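Local coordinates for Ispd/ispf bifunctional enzyme (Campylobacter jejuni, PDB 1W55), which catalyses two steps of isoprenoid precursor biosynthesis, making CDP-methylerythritol from CTP and methylerythritol phosphate, and cyclising its 2-phosphate to methylerythritol cyclodiphosphate with release of CMP, at residues I50-S55 and Y67-G72; I7-G12 and V92-V97; A230-H235 and K318-S323. All coordinates share one frame; numbering follows the deposited sequence.

Contact 1 (I50-S55 and Y67-G72)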
loop_
_atom_site.group_PDB
_atom_site.type_symbol
_atom_site.label_atom_id
_atom_site.label_comp_id
_atom_site.label_asym_id
_atom_site.label_seq_id
_atom_site.Cartn_x
_atom_site.Cartn_y
_atom_site.Cartn_z
ATOM N N ILE A 50 -35.713 4.686 -14.158
ATOM C CA ILE A 50 -34.518 5.522 -14.125
ATOM C C ILE A 50 -34.450 6.382 -15.387
ATOM O O ILE A 50 -34.411 5.869 -16.508
ATOM C CB ILE A 50 -33.231 4.674 -13.923
ATOM C CG1 ILE A 50 -33.338 3.872 -12.625
ATOM C CG2 ILE A 50 -32.006 5.573 -13.865
ATOM C CD1 ILE A 50 -32.427 2.659 -12.544
ATOM N N VAL A 51 -34.459 7.695 -15.188
ATOM C CA VAL A 51 -34.404 8.643 -16.295
ATOM C C VAL A 51 -33.087 9.412 -16.273
ATOM O O VAL A 51 -32.607 9.814 -15.216
ATOM C CB VAL A 51 -35.624 9.610 -16.277
ATOM C CG1 VAL A 51 -35.587 10.583 -17.468
ATOM C CG2 VAL A 51 -36.938 8.816 -16.280
ATOM N N VAL A 52 -32.491 9.581 -17.443
ATOM C CA VAL A 52 -31.290 10.398 -17.588
ATOM C C VAL A 52 -31.560 11.500 -18.609
ATOM O O VAL A 52 -31.924 11.220 -19.748
ATOM C CB VAL A 52 -30.069 9.565 -18.061
ATOM C CG1 VAL A 52 -28.813 10.439 -18.155
ATOM C CG2 VAL A 52 -29.826 8.364 -17.150
ATOM N N THR A 53 -31.382 12.753 -18.202
ATOM C CA THR A 53 -31.490 13.848 -19.158
ATOM C C THR A 53 -30.156 13.994 -19.867
ATOM O O THR A 53 -29.101 13.840 -19.252
ATOM C CB THR A 53 -31.889 15.171 -18.479
ATOM O OG1 THR A 53 -30.812 15.621 -17.650
ATOM C CG2 THR A 53 -33.058 14.976 -17.522
ATOM N N SER A 54 -30.206 14.301 -21.160
ATOM C CA SER A 54 -29.025 14.214 -21.989
ATOM C C SER A 54 -29.050 15.211 -23.151
ATOM O O SER A 54 -30.109 15.530 -23.674
ATOM C CB SER A 54 -28.882 12.780 -22.521
ATOM O OG SER A 54 -27.680 12.639 -23.265
ATOM N N SER A 55 -27.865 15.691 -23.528
ATOM C CA SER A 55 -27.665 16.500 -24.734
ATOM C C SER A 55 -27.037 15.659 -25.840
ATOM O O SER A 55 -26.729 16.180 -26.916
ATOM C CB SER A 55 -26.738 17.683 -24.446
ATOM O OG SER A 55 -27.382 18.634 -23.629
ATOM N N TYR A 67 -31.843 2.460 -19.010
ATOM C CA TYR A 67 -32.443 3.721 -18.577
ATOM C C TYR A 67 -33.271 4.359 -19.659
ATOM O O TYR A 67 -33.112 4.070 -20.843
ATOM C CB TYR A 67 -31.375 4.724 -18.124
ATOM C CG TYR A 67 -30.254 4.139 -17.302
ATOM C CD1 TYR A 67 -28.929 4.311 -17.690
ATOM C CD2 TYR A 67 -30.514 3.421 -16.139
ATOM C CE1 TYR A 67 -27.898 3.784 -16.941
ATOM C CE2 TYR A 67 -29.485 2.882 -15.386
ATOM C CZ TYR A 67 -28.179 3.064 -15.797
ATOM O OH TYR A 67 -27.143 2.537 -15.059
ATOM N N GLU A 68 -34.156 5.249 -19.244
ATOM C CA GLU A 68 -34.855 6.085 -20.205
ATOM C C GLU A 68 -34.091 7.387 -20.365
ATOM O O GLU A 68 -33.711 8.027 -19.380
ATOM C CB GLU A 68 -36.293 6.330 -19.765
ATOM C CG GLU A 68 -37.167 5.098 -19.945
ATOM C CD GLU A 68 -38.646 5.390 -19.781
ATOM O OE1 GLU A 68 -39.282 4.693 -18.963
ATOM O OE2 GLU A 68 -39.165 6.303 -20.472
ATOM N N PHE A 69 -33.842 7.757 -21.612
ATOM C CA PHE A 69 -33.161 9.001 -21.907
ATOM C C PHE A 69 -34.152 10.029 -22.417
ATOM O O PHE A 69 -35.086 9.694 -23.148
ATOM C CB PHE A 69 -32.056 8.772 -22.929
ATOM C CG PHE A 69 -30.925 7.951 -22.402
ATOM C CD1 PHE A 69 -30.907 6.564 -22.592
ATOM C CD2 PHE A 69 -29.881 8.555 -21.703
ATOM C CE1 PHE A 69 -29.862 5.792 -22.100
ATOM C CE2 PHE A 69 -28.826 7.794 -21.193
ATOM C CZ PHE A 69 -28.809 6.412 -21.391
ATOM N N ILE A 70 -33.942 11.281 -22.022
ATOM C CA ILE A 70 -34.762 12.373 -22.492
ATOM C C ILE A 70 -33.885 13.596 -22.758
ATOM O O ILE A 70 -32.926 13.855 -22.025
ATOM C CB ILE A 70 -35.895 12.665 -21.472
ATOM C CG1 ILE A 70 -36.975 13.546 -22.110
ATOM C CG2 ILE A 70 -35.339 13.273 -20.170
ATOM C CD1 ILE A 70 -38.345 13.356 -21.496
ATOM N N GLU A 71 -34.206 14.321 -23.828
ATOM C CA GLU A 71 -33.451 15.499 -24.242
ATOM C C GLU A 71 -33.558 16.561 -23.157
ATOM O O GLU A 71 -34.642 16.809 -22.645
ATOM C CB GLU A 71 -33.973 16.035 -25.591
ATOM C CG GLU A 71 -33.118 17.130 -26.230
ATOM C CD GLU A 71 -31.739 16.658 -26.700
ATOM O OE1 GLU A 71 -31.567 15.453 -27.004
ATOM O OE2 GLU A 71 -30.813 17.504 -26.789
ATOM N N GLY A 72 -32.425 17.155 -22.788
ATOM C CA GLY A 72 -32.417 18.190 -21.773
ATOM C C GLY A 72 -33.097 19.455 -22.252
ATOM O O GLY A 72 -33.474 19.558 -23.427
#
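The Y67 ring meets I50 obliquely, its CD2 lying 3.5 Å from I50 CG2. Y67 CB and CD1 also lie near V52 CG2. With I50 CG1 beside the backbone N (chi1 -58°), I50 CG2 is left anti to that N and meets the ring. V52 and F69 share one face of the sheet, their side chains side by side and pointing the same way, with F69 CD2 3.8 Å from V52 CB and F69 CE2 near V52 CB and CG1; the F69 ring also stands obliquely to S54 CB. The opposite face carries V51, T53 and I70. There I70 CG2 touches both V51 CG1, 3.8 Å away, and T53 CG2.

The backbones form a parallel pair, V51 with E68 through S54 with E71, joined by five hydrogen bonds. V52 uses both its N and O, the N reaching E68 O at 2.8 Å. At the far end G72 N comes to S54 O at 3.0 Å from above the carbonyl plane, 43° out of it.

The two strands and helix 57-61 make a beta-alpha-beta unit of the cytidylyltransferase domain. M60 of that helix lies against S54 and F69, and helix 33-42 packs on Y67. The other face is covered by helix 76-84, where A83 meets V51, T53 and I70. T53 OG1 hydrogen-bonds to A10 N and to O2 of the bound CMP, while the backbone of V51 and T53 pairs with strand 4-9, so strand 50-54 lies between strands 4-9 and 68-71.

Contact 2 (I7-G12 and V92-V97). With C (cytidine-5'-monophosphate), chain D; EDO (1,2-ethanediol), chain F.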
loop_
_atom_site.group_PDB
_atom_site.type_symbol
_atom_site.label_atom_id
_atom_site.label_comp_id
_atom_site.label_asym_id
_atom_site.label_seq_id
_atom_site.Cartn_x
_atom_site.Cartn_y
_atom_site.Cartn_z
ATOM N N ILE A 7 -34.269 10.306 -11.278
ATOM C CA ILE A 7 -33.884 11.161 -12.400
ATOM C C ILE A 7 -32.441 11.615 -12.220
ATOM O O ILE A 7 -32.102 12.289 -11.236
ATOM C CB ILE A 7 -34.817 12.389 -12.551
ATOM C CG1 ILE A 7 -36.269 11.959 -12.821
ATOM C CG2 ILE A 7 -34.300 13.315 -13.663
ATOM C CD1 ILE A 7 -37.276 13.133 -12.796
ATOM N N MET A 8 -31.590 11.220 -13.166
ATOM C CA MET A 8 -30.203 11.677 -13.198
ATOM C C MET A 8 -30.101 12.854 -14.155
ATOM O O MET A 8 -30.470 12.754 -15.325
ATOM C CB MET A 8 -29.254 10.546 -13.628
ATOM C CG MET A 8 -29.222 9.334 -12.688
ATOM S SD MET A 8 -28.736 9.707 -10.977
ATOM C CE MET A 8 -27.047 10.329 -11.216
ATOM N N LEU A 9 -29.603 13.975 -13.658
ATOM C CA LEU A 9 -29.526 15.180 -14.476
ATOM C C LEU A 9 -28.145 15.279 -15.123
ATOM O O LEU A 9 -27.168 15.528 -14.443
ATOM C CB LEU A 9 -29.849 16.423 -13.626
ATOM C CG LEU A 9 -31.303 16.516 -13.122
ATOM C CD1 LEU A 9 -31.455 17.639 -12.140
ATOM C CD2 LEU A 9 -32.311 16.691 -14.278
ATOM N N ALA A 10 -28.080 15.092 -16.435
ATOM C CA ALA A 10 -26.804 14.936 -17.131
ATOM C C ALA A 10 -26.741 15.703 -18.451
ATOM O O ALA A 10 -25.873 15.428 -19.282
ATOM C CB ALA A 10 -26.525 13.452 -17.379
ATOM N N ALA A 11 -27.654 16.655 -18.643
ATOM C CA ALA A 11 -27.678 17.457 -19.867
ATOM C C ALA A 11 -26.932 18.776 -19.702
ATOM O O ALA A 11 -26.419 19.085 -18.631
ATOM C CB ALA A 11 -29.124 17.700 -20.329
ATOM N N GLY A 12 -26.874 19.549 -20.782
ATOM C CA GLY A 12 -26.180 20.825 -20.791
ATOM C C GLY A 12 -24.675 20.687 -20.944
ATOM O O GLY A 12 -24.097 19.621 -20.694
ATOM N N VAL A 92 -39.765 10.788 -6.106
ATOM C CA VAL A 92 -38.696 10.832 -7.091
ATOM C C VAL A 92 -37.397 11.299 -6.447
ATOM O O VAL A 92 -37.353 12.323 -5.757
ATOM C CB VAL A 92 -39.073 11.693 -8.336
ATOM C CG1 VAL A 92 -39.305 13.151 -7.961
ATOM C CG2 VAL A 92 -38.009 11.563 -9.433
ATOM N N MET A 93 -36.343 10.515 -6.652
ATOM C CA MET A 93 -34.996 10.961 -6.315
ATOM C C MET A 93 -34.385 11.661 -7.529
ATOM O O MET A 93 -34.447 11.157 -8.658
ATOM C CB MET A 93 -34.124 9.785 -5.877
ATOM C CG MET A 93 -32.724 10.197 -5.458
ATOM S SD MET A 93 -31.856 8.874 -4.619
ATOM C CE MET A 93 -32.377 9.220 -2.952
ATOM N N VAL A 94 -33.797 12.824 -7.283
ATOM C CA VAL A 94 -33.176 13.614 -8.334
ATOM C C VAL A 94 -31.731 13.893 -7.951
ATOM O O VAL A 94 -31.446 14.224 -6.807
ATOM C CB VAL A 94 -33.916 14.948 -8.561
ATOM C CG1 VAL A 94 -33.277 15.733 -9.717
ATOM C CG2 VAL A 94 -35.402 14.713 -8.837
ATOM N N SER A 95 -30.821 13.763 -8.909
ATOM C CA SER A 95 -29.403 13.949 -8.629
ATOM C C SER A 95 -28.613 14.484 -9.819
ATOM O O SER A 95 -28.870 14.109 -10.963
ATOM C CB SER A 95 -28.787 12.633 -8.135
ATOM O OG SER A 95 -27.611 12.857 -7.376
ATOM N N ASP A 96 -27.665 15.377 -9.537
ATOM C CA ASP A 96 -26.661 15.798 -10.516
ATOM C C ASP A 96 -25.721 14.624 -10.826
ATOM O O ASP A 96 -25.214 14.006 -9.898
ATOM C CB ASP A 96 -25.823 16.944 -9.938
ATOM C CG ASP A 96 -26.673 18.087 -9.355
ATOM O OD1 ASP A 96 -27.785 18.365 -9.854
ATOM O OD2 ASP A 96 -26.283 18.783 -8.400
ATOM N N VAL A 97 -25.462 14.312 -12.100
ATOM C CA VAL A 97 -24.460 13.263 -12.400
ATOM C C VAL A 97 -23.081 13.663 -11.932
ATOM O O VAL A 97 -22.252 12.803 -11.655
ATOM C CB VAL A 97 -24.308 12.864 -13.910
ATOM C CG1 VAL A 97 -25.348 11.879 -14.331
ATOM C CG2 VAL A 97 -24.231 14.067 -14.835
HETATM O OP3 C D . -24.495 22.837 -11.438
HETATM P P C D . -25.477 23.059 -12.564
HETATM O OP1 C D . -24.823 23.601 -13.809
HETATM O OP2 C D . -26.765 23.734 -12.153
HETATM O "O5'" C D . -25.883 21.574 -13.041
HETATM C "C5'" C D . -26.498 20.642 -12.164
HETATM C "C4'" C D . -26.874 19.373 -12.930
HETATM O "O4'" C D . -27.962 19.609 -13.832
HETATM C "C3'" C D . -25.728 18.829 -13.762
HETATM O "O3'" C D . -25.665 17.436 -13.516
HETATM C "C2'" C D . -26.118 19.093 -15.200
HETATM O "O2'" C D . -25.637 18.101 -16.099
HETATM C "C1'" C D . -27.637 19.108 -15.129
HETATM N N1 C D . -28.196 19.988 -16.154
HETATM C C2 C D . -29.188 19.476 -17.007
HETATM O O2 C D . -29.583 18.285 -16.880
HETATM N N3 C D . -29.704 20.285 -17.954
HETATM C C4 C D . -29.271 21.566 -18.104
HETATM N N4 C D . -29.802 22.355 -19.074
HETATM C C5 C D . -28.287 22.084 -17.268
HETATM C C6 C D . -27.758 21.259 -16.283
HETATM C C1 EDO F . -27.937 21.508 -6.830
HETATM O O1 EDO F . -26.655 21.320 -7.412
HETATM C C2 EDO F . -27.811 21.537 -5.323
HETATM O O2 EDO F . -26.794 22.445 -4.965
#
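I7 to L9 run parallel to V94 to D96, their axes 18° apart, through four backbone hydrogen bonds that begin at I7 N to M93 O (2.8 Å) and finish at V97 N to L9 O. On one face I7 CD1 touches V92 CG2, and L9 CD1 meets V94 CG1 at 3.6 Å. On the other, M8 bends at chi2 and chi3 (-59° and -62°), bringing SD over S95 CB and CE to V97 CG1 at 3.9 Å. A10 CB is pressed against V97 CG2 at 3.5 Å, tighter than usual for two carbons.

These are central strands of the GT-A-like, nucleotide-binding fold of the IspD cytidylyltransferase, and CMP sits where they end. The ribose O3' of CMP donates to L9 O at 2.6 Å, a second bond to the oxygen that V97 N also reaches. A11 grips the nucleotide twice: its N donates to the base O2, and its O accepts from O2' at 2.8 Å. D96 OD1 approaches C4' of the ribose, while OD2 accepts from an ethanediol, probably from the crystallisation liquor. Both carboxylate oxygens are also in salt bridges, OD1 with R76 and OD2 with R99.

Contact 3 (A230-H235 and K318-S323). With C (cytidine-5'-monophosphate), chain C.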
loop_
_atom_site.group_PDB
_atom_site.type_symbol
_atom_site.label_atom_id
_atom_site.label_comp_id
_atom_site.label_asym_id
_atom_site.label_seq_id
_atom_site.Cartn_x
_atom_site.Cartn_y
_atom_site.Cartn_z
ATOM N N ALA A 230 -1.418 16.260 -46.140
ATOM C CA ALA A 230 -1.266 16.729 -44.759
ATOM C C ALA A 230 -0.964 18.230 -44.735
ATOM O O ALA A 230 -0.192 18.713 -43.894
ATOM C CB ALA A 230 -0.180 15.927 -44.013
ATOM N N GLY A 231 -1.580 18.955 -45.669
ATOM C CA GLY A 231 -1.466 20.402 -45.740
ATOM C C GLY A 231 -0.139 20.910 -46.284
ATOM O O GLY A 231 0.133 22.102 -46.216
ATOM N N VAL A 232 0.684 20.007 -46.808
ATOM C CA VAL A 232 2.018 20.331 -47.292
ATOM C C VAL A 232 2.037 20.228 -48.818
ATOM O O VAL A 232 1.574 19.231 -49.383
ATOM C CB VAL A 232 3.066 19.358 -46.687
ATOM C CG1 VAL A 232 4.457 19.553 -47.336
ATOM C CG2 VAL A 232 3.136 19.514 -45.153
ATOM N N GLN A 233 2.565 21.250 -49.494
ATOM C CA GLN A 233 2.596 21.217 -50.955
ATOM C C GLN A 233 3.666 20.259 -51.462
ATOM O O GLN A 233 4.855 20.421 -51.168
ATOM C CB GLN A 233 2.779 22.608 -51.568
ATOM C CG GLN A 233 2.527 22.603 -53.081
ATOM C CD GLN A 233 2.683 23.961 -53.720
ATOM O OE1 GLN A 233 3.670 24.215 -54.415
ATOM N NE2 GLN A 233 1.715 24.838 -53.492
ATOM N N ILE A 234 3.227 19.261 -52.221
ATOM C CA ILE A 234 4.105 18.202 -52.720
ATOM C C ILE A 234 4.546 18.512 -54.155
ATOM O O ILE A 234 5.685 18.257 -54.550
ATOM C CB ILE A 234 3.354 16.834 -52.690
ATOM C CG1 ILE A 234 2.732 16.552 -51.307
ATOM C CG2 ILE A 234 4.255 15.699 -53.149
ATOM C CD1 ILE A 234 3.634 16.829 -50.100
ATOM N N HIS A 235 3.606 19.046 -54.925
ATOM C CA HIS A 235 3.790 19.306 -56.337
ATOM C C HIS A 235 2.921 20.500 -56.704
ATOM O O HIS A 235 1.802 20.614 -56.190
ATOM C CB HIS A 235 3.392 18.090 -57.170
ATOM C CG HIS A 235 4.001 18.084 -58.535
ATOM N ND1 HIS A 235 3.437 18.750 -59.603
ATOM C CD2 HIS A 235 5.142 17.521 -59.002
ATOM C CE1 HIS A 235 4.197 18.591 -60.671
ATOM N NE2 HIS A 235 5.237 17.845 -60.335
ATOM N N LYS A 318 8.132 13.975 -46.120
ATOM C CA LYS A 318 7.583 13.147 -45.043
ATOM C C LYS A 318 7.721 13.787 -43.665
ATOM O O LYS A 318 6.772 13.779 -42.892
ATOM C CB LYS A 318 8.194 11.742 -45.057
ATOM C CG LYS A 318 7.680 10.873 -46.180
ATOM C CD LYS A 318 8.602 9.658 -46.382
ATOM C CE LYS A 318 8.157 8.824 -47.587
ATOM N NZ LYS A 318 9.087 7.692 -47.863
ATOM N N GLN A 319 8.890 14.348 -43.364
ATOM C CA GLN A 319 9.100 15.018 -42.075
ATOM C C GLN A 319 8.192 16.254 -41.901
ATOM O O GLN A 319 7.632 16.478 -40.820
ATOM C CB GLN A 319 10.585 15.358 -41.830
ATOM C CG GLN A 319 11.536 14.128 -41.779
ATOM C CD GLN A 319 11.151 13.094 -40.705
ATOM O OE1 GLN A 319 11.007 13.438 -39.532
ATOM N NE2 GLN A 319 10.988 11.835 -41.107
ATOM N N ALA A 320 8.037 17.031 -42.969
ATOM C CA ALA A 320 7.149 18.189 -42.954
ATOM C C ALA A 320 5.656 17.805 -42.773
ATOM O O ALA A 320 4.930 18.467 -42.040
ATOM C CB ALA A 320 7.352 19.021 -44.231
ATOM N N MET A 321 5.212 16.748 -43.451
ATOM C CA MET A 321 3.847 16.229 -43.280
ATOM C C MET A 321 3.590 15.812 -41.829
ATOM O O MET A 321 2.578 16.194 -41.229
ATOM C CB MET A 321 3.606 15.038 -44.214
ATOM C CG MET A 321 3.442 15.435 -45.675
ATOM S SD MET A 321 3.398 14.052 -46.830
ATOM C CE MET A 321 1.888 13.528 -46.562
ATOM N N GLN A 322 4.523 15.034 -41.281
ATOM C CA GLN A 322 4.493 14.602 -39.884
ATOM C C GLN A 322 4.417 15.785 -38.929
ATOM O O GLN A 322 3.642 15.778 -37.963
ATOM C CB GLN A 322 5.731 13.742 -39.570
ATOM C CG GLN A 322 5.613 12.330 -40.138
ATOM C CD GLN A 322 6.928 11.535 -40.178
ATOM O OE1 GLN A 322 7.070 10.645 -41.013
ATOM N NE2 GLN A 322 7.866 11.836 -39.278
ATOM N N SER A 323 5.220 16.806 -39.208
ATOM C CA SER A 323 5.290 17.984 -38.351
ATOM C C SER A 323 4.016 18.840 -38.442
ATOM O O SER A 323 3.533 19.363 -37.430
ATOM C CB SER A 323 6.564 18.800 -38.655
ATOM O OG SER A 323 6.459 20.113 -38.125
HETATM O OP3 C C . 8.462 0.138 -52.643
HETATM P P C C . 8.636 1.083 -53.794
HETATM O OP1 C C . 7.349 1.481 -54.441
HETATM O OP2 C C . 9.664 0.586 -54.770
HETATM O "O5'" C C . 9.222 2.425 -53.146
HETATM C "C5'" C C . 10.502 2.462 -52.530
HETATM C "C4'" C C . 10.561 3.608 -51.522
HETATM O "O4'" C C . 10.301 4.880 -52.135
HETATM C "C3'" C C . 9.538 3.517 -50.390
HETATM O "O3'" C C . 9.994 2.705 -49.311
HETATM C "C2'" C C . 9.371 4.966 -49.966
HETATM O "O2'" C C . 10.455 5.338 -49.119
HETATM C "C1'" C C . 9.602 5.757 -51.235
HETATM N N1 C C . 8.405 6.316 -51.910
HETATM C C2 C C . 8.068 7.677 -51.754
HETATM O O2 C C . 8.755 8.403 -51.003
HETATM N N3 C C . 7.001 8.212 -52.403
HETATM C C4 C C . 6.233 7.443 -53.211
HETATM N N4 C C . 5.161 7.970 -53.864
HETATM C C5 C C . 6.539 6.097 -53.367
HETATM C C6 C C . 7.643 5.550 -52.713
#
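M321 of helix 318-329 packs against A230 and V232 in the IspF domain, an alpha/beta fold in which this helix leads into strand 336-341 of the main sheet. Strand 232-235, half of a short hairpin with 227-229, runs roughly opposite to the helix, at 152°.

The close part surrounds the methionine. A230 CB lies 3.9 Å from M321 CB and is also near CG and CE, the bend at chi3 (76°) carrying CE back to this methyl. V232 CG2 lies 3.7 Å from A320 O and 3.8 Å from M321 CA, and V232 CB 4.1 Å from M321 CG. L229, L249 and V338 also pack on M321, enclosing it in the domain interior.

The side chain of A320, an exposed residue, fits more loosely, its CB 4.3 Å from V232 CG1. I234 barely reaches the helix, with CD1 4.3 Å from M321 SD, and packs instead on P312, L314 and F317. No hydrogen bond crosses between the two segments.

The extended K318 chain carries NZ to a CMP also bonded by D265 of a neighbouring subunit, whose D265 and E268 form salt bridges with K318 NZ. This NZ makes a weak hydrogen bond to the base O2 at 3.2 Å.

How the contacts relate
Contacts 1 and 2 belong to one sheet of the cytidylyltransferase domain, with centres about 9 Å apart. Strands 50-54 and 4-9 are neighbours in it: V51 O lies 2.7 Å from M8 N, and T53 N 3.0 Å from M8 O, both probable hydrogen bonds. The strand order is therefore 68-71, 50-54, 4-9, 91-96, and the two contacts supply T53, L9, A10, A11, D96 and V97 to a single CMP pocket. Contact 3 lies in the cyclodiphosphate synthase domain on the other side of the chain's centre; its centre is about 45 Å from that of contact 1 and about 48 Å from that of contact 2. K318, on its helical segment, reaches a separate CMP.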